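Long-range contacts in replicase polyprotein 1a (Avian infectious bronchitis virus, PDB 3LD1), which is the nsp2a fragment of a coronavirus replicase polyprotein and is of unsettled molecular function: residues F94-Y98 with I125-E130; L102-W108 with K139-M145; A288-V293 with N344-H348; I311-G317 with Y328-S332. The protein carries 3 engineered substitutions. All coordinates share one frame; numbering follows the deposited sequence.

Interaction 1: residues F94-Y98 with I125-E130; sequences FARKY and IFDPTE
Phe94 and Glu130 have the nearest CA atoms of the two segments, 7.2 Å apart. Residues 94-98 belong to helix 93-103. Residues 125-127 are a loop leading into helix 128-134, whose first turn holds residues 128-130, and Asp127 and Glu130 form a capping box at its start. Asp127 OD1 accepts from Glu130 N, and Glu130 OE1 accepts in return from Asp127 N through its anti lone pair. The same carboxylate faces the other helix. Lys97 NZ makes a salt bridge with it, meeting Glu130 OE1 at 2.6 Å on the syn side. One oxygen thus takes both the capping N-H and the lysine, which should hold the carboxylate in a fixed rotation. The lysine chain bends at its third torsion (chi3 -62°) to bring NZ there, and NZ also makes a weak bond to Ile125 O. Beneath this polar layer, Glu130 CG makes a CH-pi contact over one face of the Phe94 ring, 3.7 Å from its centroid. The rings of Phe94 and Phe126 meet rim to rim with their planes at 83°. Helix 128-134 adds Leu134, which touches both rings. The nearest atoms of the two phenylalanines are Phe94 CE1 and Phe126 CE2, 3.5 Å apart.

Interaction 2: residues L102-W108 with K139-M145; sequences LKTACQW and KIQVSAM
Leu102 makes apolar contacts with one branch: its CD2 meets Lys139 CD at 3.8 Å and Val142 CG2 at 4.0 Å. Here the end of helix 93-103 and the short helix 105-108 lie against the start of helix 140-162. Trp108 brings the far rim of its six-membered ring, and CZ3 lies 3.7 Å from Met145 CB. With CG between the backbone N and the carbonyl carbon (chi1 54°), the indole extends toward helix 140-162. A second kind of contact is Met-aromatic: Met145 SD stands above the face of that ring, at a distance of 5.2 Å from its centroid. Polar atoms approach without hydrogen bonds between the segments. Gln141 O lies at the indole edge, 3.6 Å from Trp108 CZ3. Gln141 OE1 touches Ala105 CB at 3.2 Å, while its hydrogen-bond partner is Ser109 OG just beyond. Trp108 NE1 bonds to Leu101 O, within its own part of the chain. Leu115 and Arg118 of helix 112-121 also touch the indole. The indole nitrogen is therefore satisfied locally. With no hydrogen bond between the segments, the contact probably rests on shape and dispersion.

Interaction 3: residues A288-V293 with N344-H348; sequences AKGTQV and NFALH
The first torsions of Thr291 and His348 bring the two polar groups together. Thr291 OG1 lies beside its own backbone N (chi1 -64°), and the His348 ring is likewise turned to the side of its backbone N (chi1 -53°). Thr291 OG1 and His348 NE2 then share a hydrogen bond of 2.9 Å, with the hydroxyl at the ring edge. Phe345 lays its ring against Gly290. Phe345 CZ comes within 3.3 Å of Gly290 N, and Gly290 has no side chain to obstruct the ring. Val293 CG1 packs on Ala346 CB at 3.8 Å. The backbones are joined by paired bonds: Thr291 N to Ala346 O at 2.6 Å and Ala346 N to Thr291 O at 2.7 Å. Val293 N adds a bond to Asn344 O. A water continues the link where direct pairing stops, donating to Lys289 O and accepting from His348 N. Tyr328 of strand 325-332 touches both Val293 and Ala346. Thr291 with Ala346 is a hydrogen-bonded pair and Gln292 with Phe345 a non-hydrogen-bonded one, the pattern of antiparallel strands, here 291-298 and 345-355 of a mixed sheet.

Interaction 4: residues I311-G317 with Y328-S332; sequences IPVESEG and YVFKS
Phe330 is the apolar centre of this contact, and residues 311-314 wrap around its ring. Ile311 CD1 meets the ring edge in its plane, 3.6 Å from Phe330 CE2. Glu314 lies over one face, where its backbone N stands 3.7 Å above the ring plane. Its aliphatic part joins in, with Glu314 CG 3.4 Å from Phe330 CD2. In Phe330, CG lies between the backbone N and the carbonyl carbon (chi1 63°), which sets the ring against residues 311-314. Val313 extends the apolar patch, as its CG1 touches Tyr328 CE2 at 3.8 Å. Val350 of strand 345-355 touches both Val313 and Phe330.

Further out the contact turns polar. Tyr328 OH donates to Glu314 O at 2.6 Å, from above the carbonyl plane and 41° out of it. The backbone turns round this hydroxyl, for Gly317 N is also close to it, although the angle is too poor for a bond. Gly317 CA makes a CA-H...O contact with Val329 O at 3.4 Å. At the outer edge a water donates to Glu316 O and accepts from Lys331 N, so it bridges the two strands at the open end of the hairpin formed by strands 316-322 and 325-332. The Glu316 carboxylate turns to a salt bridge with Arg296. The chemistry is thus mainly ring packing, and a tyrosine hydroxyl supplies the one direct hydrogen bond between the two segments.

How the interactions relate
The four contacts form two pairs at opposite ends of an elongated chain. Interactions 1 and 2 have centres about 14 Å apart and share helix 93-103. Their segments cross along the chain, and Tyr98 of the first packs on Lys139 and Val142 of the second. Interactions 3 and 4 follow later. Their centres are about 10 Å apart, and both belong to one mixed sheet in which strands 291-298 and 316-322 are neighbours. Val293 touches Glu314 and Tyr328, and residues 311-332 lie between the two segments of interaction 3. Centres of the two pairs lie about 50 to 61 Å apart. The pairs do not touch (nearest atoms about 33 to 47 Å apart), consistent with a helical and a sheet region packed separately.

Interaction 1: residues F94-Y98 with I125-E130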
loop_
_atom_site.group_PDB
_atom_site.type_symbol
_atom_site.label_atom_id
_atom_site.label_comp_id
_atom_site.label_asym_id
_atom_site.label_seq_id
_atom_site.Cartn_x
_atom_site.Cartn_y
_atom_site.Cartn_z
ATOM N N PHE A 94 3.623 12.996 -26.825
ATOM C CA PHE A 94 3.198 11.845 -26.047
ATOM C C PHE A 94 2.140 10.918 -26.753
ATOM O O PHE A 94 2.398 9.698 -26.953
ATOM C CB PHE A 94 2.731 12.325 -24.679
ATOM C CG PHE A 94 2.354 11.215 -23.720
ATOM C CD1 PHE A 94 3.066 9.992 -23.673
ATOM C CD2 PHE A 94 1.313 11.394 -22.812
ATOM C CE1 PHE A 94 2.718 8.946 -22.706
ATOM C CE2 PHE A 94 0.952 10.345 -21.887
ATOM C CZ PHE A 94 1.657 9.133 -21.849
ATOM N N ALA A 95 0.973 11.447 -27.097
ATOM C CA ALA A 95 0.024 10.651 -27.866
ATOM C C ALA A 95 0.743 9.907 -28.998
ATOM O O ALA A 95 0.587 8.718 -29.135
ATOM C CB ALA A 95 -1.132 11.509 -28.446
ATOM N N ARG A 96 1.587 10.573 -29.775
ATOM C CA ARG A 96 2.214 9.844 -30.887
ATOM C C ARG A 96 3.072 8.687 -30.478
ATOM O O ARG A 96 3.000 7.660 -31.148
ATOM C CB ARG A 96 2.929 10.733 -31.898
ATOM C CG ARG A 96 1.961 11.789 -32.491
ATOM C CD ARG A 96 2.666 12.524 -33.607
ATOM N NE ARG A 96 1.695 12.851 -34.624
ATOM C CZ ARG A 96 1.943 13.639 -35.652
ATOM N NH1 ARG A 96 3.136 14.193 -35.780
ATOM N NH2 ARG A 96 0.993 13.879 -36.531
ATOM N N LYS A 97 3.831 8.810 -29.392
ATOM C CA LYS A 97 4.576 7.664 -28.912
ATOM C C LYS A 97 3.595 6.553 -28.483
ATOM O O LYS A 97 3.811 5.343 -28.742
ATOM C CB LYS A 97 5.479 8.077 -27.781
ATOM C CG LYS A 97 6.391 9.195 -28.220
ATOM C CD LYS A 97 7.610 9.450 -27.253
ATOM C CE LYS A 97 7.140 9.864 -25.839
ATOM N NZ LYS A 97 8.146 10.481 -24.796
ATOM N N TYR A 98 2.466 6.969 -27.917
ATOM C CA TYR A 98 1.515 6.024 -27.500
ATOM C C TYR A 98 0.947 5.293 -28.673
ATOM O O TYR A 98 0.641 4.059 -28.535
ATOM C CB TYR A 98 0.421 6.681 -26.651
ATOM C CG TYR A 98 -0.838 5.846 -26.371
ATOM C CD1 TYR A 98 -0.852 4.844 -25.358
ATOM C CD2 TYR A 98 -2.051 6.090 -27.084
ATOM C CE1 TYR A 98 -2.056 4.093 -25.066
ATOM C CE2 TYR A 98 -3.251 5.338 -26.796
ATOM C CZ TYR A 98 -3.243 4.358 -25.787
ATOM O OH TYR A 98 -4.400 3.617 -25.510
ATOM N N ILE A 125 11.971 4.928 -23.718
ATOM C CA ILE A 125 11.214 5.743 -24.675
ATOM C C ILE A 125 10.339 6.793 -23.973
ATOM O O ILE A 125 10.055 7.818 -24.561
ATOM C CB ILE A 125 10.412 4.845 -25.678
ATOM C CG1 ILE A 125 11.352 4.008 -26.575
ATOM C CG2 ILE A 125 9.347 5.640 -26.485
ATOM C CD1 ILE A 125 12.046 4.778 -27.752
ATOM N N PHE A 126 9.966 6.559 -22.713
ATOM C CA PHE A 126 9.151 7.480 -21.924
ATOM C C PHE A 126 9.795 8.040 -20.683
ATOM O O PHE A 126 10.557 7.369 -19.989
ATOM C CB PHE A 126 7.916 6.754 -21.492
ATOM C CG PHE A 126 7.023 6.345 -22.637
ATOM C CD1 PHE A 126 7.200 5.104 -23.294
ATOM C CD2 PHE A 126 5.972 7.171 -23.050
ATOM C CE1 PHE A 126 6.314 4.680 -24.378
ATOM C CE2 PHE A 126 5.109 6.775 -24.131
ATOM C CZ PHE A 126 5.291 5.534 -24.804
ATOM N N ASP A 127 9.470 9.286 -20.373
ATOM C CA ASP A 127 9.984 9.880 -19.135
ATOM C C ASP A 127 9.040 9.563 -17.984
ATOM O O ASP A 127 7.968 8.946 -18.223
ATOM C CB ASP A 127 10.117 11.398 -19.262
ATOM C CG ASP A 127 8.805 12.078 -19.614
ATOM O OD1 ASP A 127 7.744 11.914 -18.939
ATOM O OD2 ASP A 127 8.843 12.823 -20.601
ATOM N N PRO A 128 9.405 10.011 -16.747
ATOM C CA PRO A 128 8.712 9.530 -15.545
ATOM C C PRO A 128 7.253 9.856 -15.539
ATOM O O PRO A 128 6.433 9.055 -15.135
ATOM C CB PRO A 128 9.480 10.189 -14.414
ATOM C CG PRO A 128 10.872 10.272 -15.011
ATOM C CD PRO A 128 10.548 10.852 -16.363
ATOM N N THR A 129 6.909 10.973 -16.104
ATOM C CA THR A 129 5.534 11.429 -16.124
ATOM C C THR A 129 4.700 10.632 -17.158
ATOM O O THR A 129 3.483 10.298 -16.969
ATOM C CB THR A 129 5.625 12.952 -16.464
ATOM O OG1 THR A 129 6.170 13.633 -15.324
ATOM C CG2 THR A 129 4.299 13.610 -16.920
ATOM N N GLU A 130 5.336 10.327 -18.272
ATOM C CA GLU A 130 4.570 9.706 -19.282
ATOM C C GLU A 130 4.334 8.249 -18.834
ATOM O O GLU A 130 3.257 7.717 -19.043
ATOM C CB GLU A 130 5.292 9.792 -20.616
ATOM C CG GLU A 130 5.247 11.154 -21.335
ATOM C CD GLU A 130 6.293 11.209 -22.448
ATOM O OE1 GLU A 130 7.397 10.593 -22.298
ATOM O OE2 GLU A 130 6.016 11.859 -23.486
#

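Interaction 2: residues L102-W108 with K139-M145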
loop_
_atom_site.group_PDB
_atom_site.type_symbol
_atom_site.label_atom_id
_atom_site.label_comp_id
_atom_site.label_asym_id
_atom_site.label_seq_id
_atom_site.Cartn_x
_atom_site.Cartn_y
_atom_site.Cartn_z
ATOM N N LEU A 102 1.241 1.123 -29.101
ATOM C CA LEU A 102 0.107 0.272 -29.534
ATOM C C LEU A 102 0.430 -0.571 -30.732
ATOM O O LEU A 102 0.164 -1.792 -30.734
ATOM C CB LEU A 102 -1.136 1.051 -29.872
ATOM C CG LEU A 102 -1.881 1.498 -28.604
ATOM C CD1 LEU A 102 -2.993 2.571 -28.887
ATOM C CD2 LEU A 102 -2.429 0.320 -27.774
ATOM N N LYS A 103 1.000 0.109 -31.723
ATOM C CA LYS A 103 1.502 -0.494 -32.923
ATOM C C LYS A 103 2.447 -1.666 -32.666
ATOM O O LYS A 103 2.327 -2.686 -33.307
ATOM C CB LYS A 103 2.175 0.559 -33.828
ATOM C CG LYS A 103 1.328 0.896 -35.079
ATOM C CD LYS A 103 1.300 2.425 -35.502
ATOM C CE LYS A 103 0.167 2.699 -36.606
ATOM N NZ LYS A 103 0.161 4.099 -37.244
ATOM N N THR A 104 3.347 -1.553 -31.697
ATOM C CA THR A 104 4.232 -2.659 -31.371
ATOM C C THR A 104 3.649 -3.715 -30.391
ATOM O O THR A 104 4.360 -4.586 -29.947
ATOM C CB THR A 104 5.610 -2.137 -30.860
ATOM O OG1 THR A 104 5.457 -1.367 -29.653
ATOM C CG2 THR A 104 6.324 -1.347 -31.918
ATOM N N ALA A 105 2.368 -3.659 -30.031
ATOM C CA ALA A 105 1.873 -4.610 -28.986
ATOM C C ALA A 105 1.826 -5.995 -29.553
ATOM O O ALA A 105 2.002 -6.993 -28.865
ATOM C CB ALA A 105 0.538 -4.238 -28.494
ATOM N N CYS A 106 1.617 -6.032 -30.835
ATOM C CA CYS A 106 1.563 -7.250 -31.492
ATOM C C CYS A 106 2.918 -7.964 -31.239
ATOM O O CYS A 106 2.984 -9.188 -31.343
ATOM C CB CYS A 106 1.245 -6.986 -32.957
ATOM S SG CYS A 106 2.566 -6.033 -33.824
ATOM N N GLN A 107 3.968 -7.246 -30.818
ATOM C CA GLN A 107 5.182 -7.932 -30.406
ATOM C C GLN A 107 5.322 -8.038 -28.951
ATOM O O GLN A 107 5.552 -9.130 -28.473
ATOM C CB GLN A 107 6.471 -7.311 -30.926
ATOM C CG GLN A 107 6.487 -7.175 -32.418
ATOM C CD GLN A 107 7.258 -5.911 -32.854
ATOM O OE1 GLN A 107 7.924 -5.231 -32.052
ATOM N NE2 GLN A 107 7.156 -5.591 -34.118
ATOM N N TRP A 108 5.220 -6.948 -28.197
ATOM C CA TRP A 108 5.617 -7.027 -26.791
ATOM C C TRP A 108 4.576 -7.669 -25.853
ATOM O O TRP A 108 4.875 -8.053 -24.715
ATOM C CB TRP A 108 6.105 -5.680 -26.290
ATOM C CG TRP A 108 5.131 -4.519 -26.503
ATOM C CD1 TRP A 108 5.223 -3.551 -27.474
ATOM C CD2 TRP A 108 3.942 -4.206 -25.742
ATOM N NE1 TRP A 108 4.170 -2.681 -27.383
ATOM C CE2 TRP A 108 3.374 -3.038 -26.324
ATOM C CE3 TRP A 108 3.290 -4.806 -24.645
ATOM C CZ2 TRP A 108 2.159 -2.431 -25.823
ATOM C CZ3 TRP A 108 2.070 -4.220 -24.132
ATOM C CH2 TRP A 108 1.554 -3.014 -24.692
ATOM N N LYS A 139 -6.471 1.512 -21.673
ATOM C CA LYS A 139 -6.323 0.275 -22.417
ATOM C C LYS A 139 -5.583 -0.742 -21.592
ATOM O O LYS A 139 -4.397 -0.583 -21.158
ATOM C CB LYS A 139 -5.702 0.398 -23.828
ATOM C CG LYS A 139 -6.350 -0.630 -24.849
ATOM C CD LYS A 139 -5.484 -1.006 -25.994
ATOM C CE LYS A 139 -6.169 -1.947 -27.018
ATOM N NZ LYS A 139 -7.676 -1.663 -26.955
ATOM N N ILE A 140 -6.311 -1.800 -21.361
ATOM C CA ILE A 140 -5.877 -2.724 -20.360
ATOM C C ILE A 140 -4.460 -3.201 -20.653
ATOM O O ILE A 140 -3.547 -3.191 -19.789
ATOM C CB ILE A 140 -6.851 -3.849 -20.332
ATOM C CG1 ILE A 140 -8.153 -3.371 -19.677
ATOM C CG2 ILE A 140 -6.264 -5.035 -19.641
ATOM C CD1 ILE A 140 -9.351 -4.257 -19.981
ATOM N N GLN A 141 -4.265 -3.606 -21.876
ATOM C CA GLN A 141 -3.042 -4.186 -22.314
ATOM C C GLN A 141 -1.876 -3.254 -22.102
ATOM O O GLN A 141 -0.750 -3.712 -21.913
ATOM C CB GLN A 141 -3.260 -4.548 -23.805
ATOM C CG GLN A 141 -2.074 -5.016 -24.661
ATOM C CD GLN A 141 -2.364 -4.818 -26.201
ATOM O OE1 GLN A 141 -1.900 -5.589 -27.025
ATOM N NE2 GLN A 141 -3.152 -3.795 -26.558
ATOM N N VAL A 142 -2.111 -1.942 -22.049
ATOM C CA VAL A 142 -1.003 -1.048 -21.778
ATOM C C VAL A 142 -0.794 -0.851 -20.295
ATOM O O VAL A 142 0.354 -0.982 -19.776
ATOM C CB VAL A 142 -1.163 0.367 -22.484
ATOM C CG1 VAL A 142 -0.208 1.469 -21.869
ATOM C CG2 VAL A 142 -1.000 0.239 -23.992
ATOM N N SER A 143 -1.842 -0.486 -19.596
ATOM C CA SER A 143 -1.688 -0.292 -18.155
ATOM C C SER A 143 -1.106 -1.572 -17.497
ATOM O O SER A 143 -0.130 -1.497 -16.716
ATOM C CB SER A 143 -2.995 0.135 -17.516
ATOM O OG SER A 143 -4.050 -0.721 -17.949
ATOM N N ALA A 144 -1.589 -2.763 -17.906
ATOM C CA ALA A 144 -1.102 -4.001 -17.207
ATOM C C ALA A 144 0.373 -4.213 -17.411
ATOM O O ALA A 144 1.079 -4.597 -16.477
ATOM C CB ALA A 144 -1.842 -5.190 -17.613
ATOM N N MET A 145 0.848 -3.908 -18.614
ATOM C CA MET A 145 2.279 -4.040 -18.942
ATOM C C MET A 145 3.039 -3.015 -18.151
ATOM O O MET A 145 3.962 -3.360 -17.447
ATOM C CB MET A 145 2.505 -3.832 -20.481
ATOM C CG MET A 145 4.016 -3.834 -20.996
ATOM S SD MET A 145 4.776 -2.259 -20.596
ATOM C CE MET A 145 3.862 -1.121 -21.586
#

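Interaction 3: residues A288-V293 with N344-H348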
loop_
_atom_site.group_PDB
_atom_site.type_symbol
_atom_site.label_atom_id
_atom_site.label_comp_id
_atom_site.label_asym_id
_atom_site.label_seq_id
_atom_site.Cartn_x
_atom_site.Cartn_y
_atom_site.Cartn_z
ATOM N N ALA A 288 4.830 1.280 17.265
ATOM C CA ALA A 288 4.210 0.611 18.438
ATOM C C ALA A 288 3.100 1.483 19.023
ATOM O O ALA A 288 3.231 2.726 19.042
ATOM C CB ALA A 288 5.240 0.368 19.491
ATOM N N LYS A 289 2.030 0.856 19.500
ATOM C CA LYS A 289 1.128 1.522 20.425
ATOM C C LYS A 289 1.492 1.079 21.837
ATOM O O LYS A 289 1.901 -0.063 22.076
ATOM C CB LYS A 289 -0.350 1.172 20.185
ATOM C CG LYS A 289 -0.855 1.138 18.723
ATOM C CD LYS A 289 -1.190 2.517 18.202
ATOM C CE LYS A 289 -1.790 2.512 16.795
ATOM N NZ LYS A 289 -3.288 2.158 16.897
ATOM N N GLY A 290 1.273 1.974 22.780
ATOM C CA GLY A 290 1.497 1.713 24.181
ATOM C C GLY A 290 1.329 2.998 24.991
ATOM O O GLY A 290 0.774 3.989 24.510
ATOM N N THR A 291 1.800 2.964 26.238
ATOM C CA THR A 291 1.606 4.045 27.172
ATOM C C THR A 291 2.961 4.480 27.666
ATOM O O THR A 291 3.767 3.667 28.097
ATOM C CB THR A 291 0.637 3.613 28.301
ATOM O OG1 THR A 291 -0.662 3.352 27.717
ATOM C CG2 THR A 291 0.448 4.744 29.362
ATOM N N GLN A 292 3.228 5.765 27.544
ATOM C CA GLN A 292 4.411 6.373 28.138
ATOM C C GLN A 292 4.164 6.356 29.672
ATOM O O GLN A 292 3.134 6.841 30.132
ATOM C CB GLN A 292 4.512 7.805 27.606
ATOM C CG GLN A 292 5.635 8.639 28.157
ATOM C CD GLN A 292 6.997 8.118 27.665
ATOM O OE1 GLN A 292 7.115 7.635 26.523
ATOM N NE2 GLN A 292 8.012 8.145 28.552
ATOM N N VAL A 293 5.101 5.788 30.441
ATOM C CA VAL A 293 4.960 5.633 31.867
ATOM C C VAL A 293 6.186 6.184 32.644
ATOM O O VAL A 293 7.215 6.523 32.012
ATOM C CB VAL A 293 4.839 4.175 32.227
ATOM C CG1 VAL A 293 3.463 3.566 31.735
ATOM C CG2 VAL A 293 6.120 3.417 31.753
ATOM N N ASN A 344 10.742 3.474 28.815
ATOM C CA ASN A 344 9.656 4.104 29.573
ATOM C C ASN A 344 8.377 3.981 28.778
ATOM O O ASN A 344 7.458 4.792 28.842
ATOM C CB ASN A 344 9.931 5.588 29.845
ATOM C CG ASN A 344 10.942 5.840 31.015
ATOM O OD1 ASN A 344 11.729 6.771 30.980
ATOM N ND2 ASN A 344 10.888 5.041 32.028
ATOM N N PHE A 345 8.324 2.967 27.968
ATOM C CA PHE A 345 7.152 2.735 27.173
ATOM C C PHE A 345 6.508 1.366 27.647
ATOM O O PHE A 345 7.187 0.314 27.753
ATOM C CB PHE A 345 7.549 2.753 25.707
ATOM C CG PHE A 345 6.381 2.987 24.766
ATOM C CD1 PHE A 345 5.865 1.959 24.015
ATOM C CD2 PHE A 345 5.807 4.244 24.639
ATOM C CE1 PHE A 345 4.772 2.185 23.131
ATOM C CE2 PHE A 345 4.742 4.464 23.801
ATOM C CZ PHE A 345 4.242 3.430 23.035
ATOM N N ALA A 346 5.227 1.392 27.983
ATOM C CA ALA A 346 4.570 0.181 28.430
ATOM C C ALA A 346 3.608 -0.213 27.351
ATOM O O ALA A 346 2.877 0.640 26.771
ATOM C CB ALA A 346 3.837 0.397 29.724
ATOM N N LEU A 347 3.612 -1.486 27.039
ATOM C CA LEU A 347 2.692 -1.984 26.021
ATOM C C LEU A 347 1.395 -2.436 26.655
ATOM O O LEU A 347 1.350 -2.650 27.851
ATOM C CB LEU A 347 3.327 -3.186 25.419
ATOM C CG LEU A 347 4.196 -3.099 24.177
ATOM C CD1 LEU A 347 5.033 -1.779 23.917
ATOM C CD2 LEU A 347 5.048 -4.274 24.240
ATOM N N HIS A 348 0.330 -2.617 25.884
ATOM C CA HIS A 348 -0.912 -2.905 26.592
ATOM C C HIS A 348 -1.220 -4.423 26.837
ATOM O O HIS A 348 -2.393 -4.782 27.035
ATOM C CB HIS A 348 -2.093 -2.213 25.923
ATOM C CG HIS A 348 -1.904 -0.749 25.716
ATOM N ND1 HIS A 348 -2.444 -0.085 24.639
ATOM C CD2 HIS A 348 -1.266 0.185 26.451
ATOM C CE1 HIS A 348 -2.151 1.201 24.719
ATOM N NE2 HIS A 348 -1.410 1.384 25.796
HETATM O O HOH W 1 0.501 -2.214 23.109
#

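Interaction 4: residues I311-G317 with Y328-S332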
loop_
_atom_site.group_PDB
_atom_site.type_symbol
_atom_site.label_atom_id
_atom_site.label_comp_id
_atom_site.label_asym_id
_atom_site.label_seq_id
_atom_site.Cartn_x
_atom_site.Cartn_y
_atom_site.Cartn_z
ATOM N N ILE A 311 -7.234 -3.669 30.897
ATOM C CA ILE A 311 -7.495 -2.413 31.589
ATOM C C ILE A 311 -6.375 -1.449 31.263
ATOM O O ILE A 311 -5.270 -1.874 30.866
ATOM C CB ILE A 311 -7.660 -2.552 33.164
ATOM C CG1 ILE A 311 -6.388 -3.021 33.835
ATOM C CG2 ILE A 311 -8.828 -3.440 33.570
ATOM C CD1 ILE A 311 -5.691 -1.895 34.397
ATOM N N PRO A 312 -6.664 -0.155 31.425
ATOM C CA PRO A 312 -5.702 0.915 31.304
ATOM C C PRO A 312 -4.379 0.661 32.038
ATOM O O PRO A 312 -4.344 0.268 33.227
ATOM C CB PRO A 312 -6.446 2.108 31.911
ATOM C CG PRO A 312 -7.882 1.869 31.509
ATOM C CD PRO A 312 -8.025 0.363 31.679
ATOM N N VAL A 313 -3.302 0.859 31.293
ATOM C CA VAL A 313 -2.038 0.952 31.898
ATOM C C VAL A 313 -1.913 2.266 32.710
ATOM O O VAL A 313 -2.102 3.332 32.167
ATOM C CB VAL A 313 -0.952 0.860 30.833
ATOM C CG1 VAL A 313 0.427 1.161 31.457
ATOM C CG2 VAL A 313 -0.993 -0.538 30.173
ATOM N N GLU A 314 -1.577 2.184 33.995
ATOM C CA GLU A 314 -1.358 3.353 34.790
ATOM C C GLU A 314 -0.032 3.964 34.379
ATOM O O GLU A 314 0.942 3.239 34.105
ATOM C CB GLU A 314 -1.374 2.982 36.280
ATOM C CG GLU A 314 -2.763 2.555 36.797
ATOM C CD GLU A 314 -3.885 3.619 36.442
ATOM O OE1 GLU A 314 -3.769 4.791 36.892
ATOM O OE2 GLU A 314 -4.848 3.304 35.677
ATOM N N SER A 315 0.002 5.297 34.364
ATOM C CA SER A 315 1.162 6.064 33.890
ATOM C C SER A 315 2.338 6.186 34.893
ATOM O O SER A 315 3.429 6.687 34.515
ATOM C CB SER A 315 0.720 7.446 33.416
ATOM O OG SER A 315 0.384 8.254 34.530
ATOM N N GLU A 316 2.140 5.713 36.140
ATOM C CA GLU A 316 3.252 5.612 37.095
ATOM C C GLU A 316 3.215 4.277 37.735
ATOM O O GLU A 316 2.131 3.796 38.117
ATOM C CB GLU A 316 3.145 6.636 38.236
ATOM C CG GLU A 316 3.214 8.098 37.789
ATOM C CD GLU A 316 3.661 9.007 38.897
ATOM O OE1 GLU A 316 4.172 8.544 39.950
ATOM O OE2 GLU A 316 3.525 10.216 38.698
ATOM N N GLY A 317 4.389 3.672 37.859
ATOM C CA GLY A 317 4.493 2.354 38.482
ATOM C C GLY A 317 5.937 2.032 38.850
ATOM O O GLY A 317 6.761 2.933 39.238
ATOM N N TYR A 328 7.004 -3.916 33.477
ATOM C CA TYR A 328 6.420 -2.783 34.142
ATOM C C TYR A 328 5.298 -3.354 34.946
ATOM O O TYR A 328 4.557 -4.255 34.495
ATOM C CB TYR A 328 5.785 -1.886 33.128
ATOM C CG TYR A 328 5.101 -0.659 33.696
ATOM C CD1 TYR A 328 5.861 0.410 34.210
ATOM C CD2 TYR A 328 3.679 -0.551 33.701
ATOM C CE1 TYR A 328 5.230 1.528 34.723
ATOM C CE2 TYR A 328 3.043 0.572 34.204
ATOM C CZ TYR A 328 3.818 1.615 34.716
ATOM O OH TYR A 328 3.222 2.766 35.198
ATOM N N VAL A 329 5.122 -2.763 36.116
ATOM C CA VAL A 329 4.237 -3.288 37.100
ATOM C C VAL A 329 3.537 -2.033 37.684
ATOM O O VAL A 329 4.169 -1.001 37.958
ATOM C CB VAL A 329 5.131 -4.163 38.036
ATOM C CG1 VAL A 329 5.626 -3.466 39.295
ATOM C CG2 VAL A 329 4.566 -5.422 38.276
ATOM N N PHE A 330 2.218 -2.098 37.820
ATOM C CA PHE A 330 1.474 -1.013 38.385
ATOM C C PHE A 330 0.351 -1.511 39.284
ATOM O O PHE A 330 -0.081 -2.625 39.137
ATOM C CB PHE A 330 0.927 -0.112 37.277
ATOM C CG PHE A 330 -0.057 -0.759 36.344
ATOM C CD1 PHE A 330 0.378 -1.465 35.242
ATOM C CD2 PHE A 330 -1.423 -0.562 36.512
ATOM C CE1 PHE A 330 -0.535 -1.999 34.320
ATOM C CE2 PHE A 330 -2.376 -1.082 35.601
ATOM C CZ PHE A 330 -1.925 -1.813 34.517
ATOM N N LYS A 331 -0.112 -0.642 40.193
ATOM C CA LYS A 331 -1.215 -0.862 41.144
ATOM C C LYS A 331 -2.509 -0.122 40.695
ATOM O O LYS A 331 -2.476 1.002 40.223
ATOM C CB LYS A 331 -0.765 -0.350 42.519
ATOM C CG LYS A 331 -1.438 -0.989 43.746
ATOM C CD LYS A 331 -1.110 -0.264 45.086
ATOM C CE LYS A 331 -1.945 -0.914 46.277
ATOM N NZ LYS A 331 -1.893 -0.170 47.574
ATOM N N SER A 332 -3.652 -0.775 40.836
ATOM C CA SER A 332 -4.916 -0.269 40.323
ATOM C C SER A 332 -6.022 -0.588 41.333
ATOM O O SER A 332 -6.568 -1.715 41.338
ATOM C CB SER A 332 -5.224 -0.926 38.987
ATOM O OG SER A 332 -5.914 -0.020 38.175
HETATM O O HOH W 2 0.863 2.388 40.462
#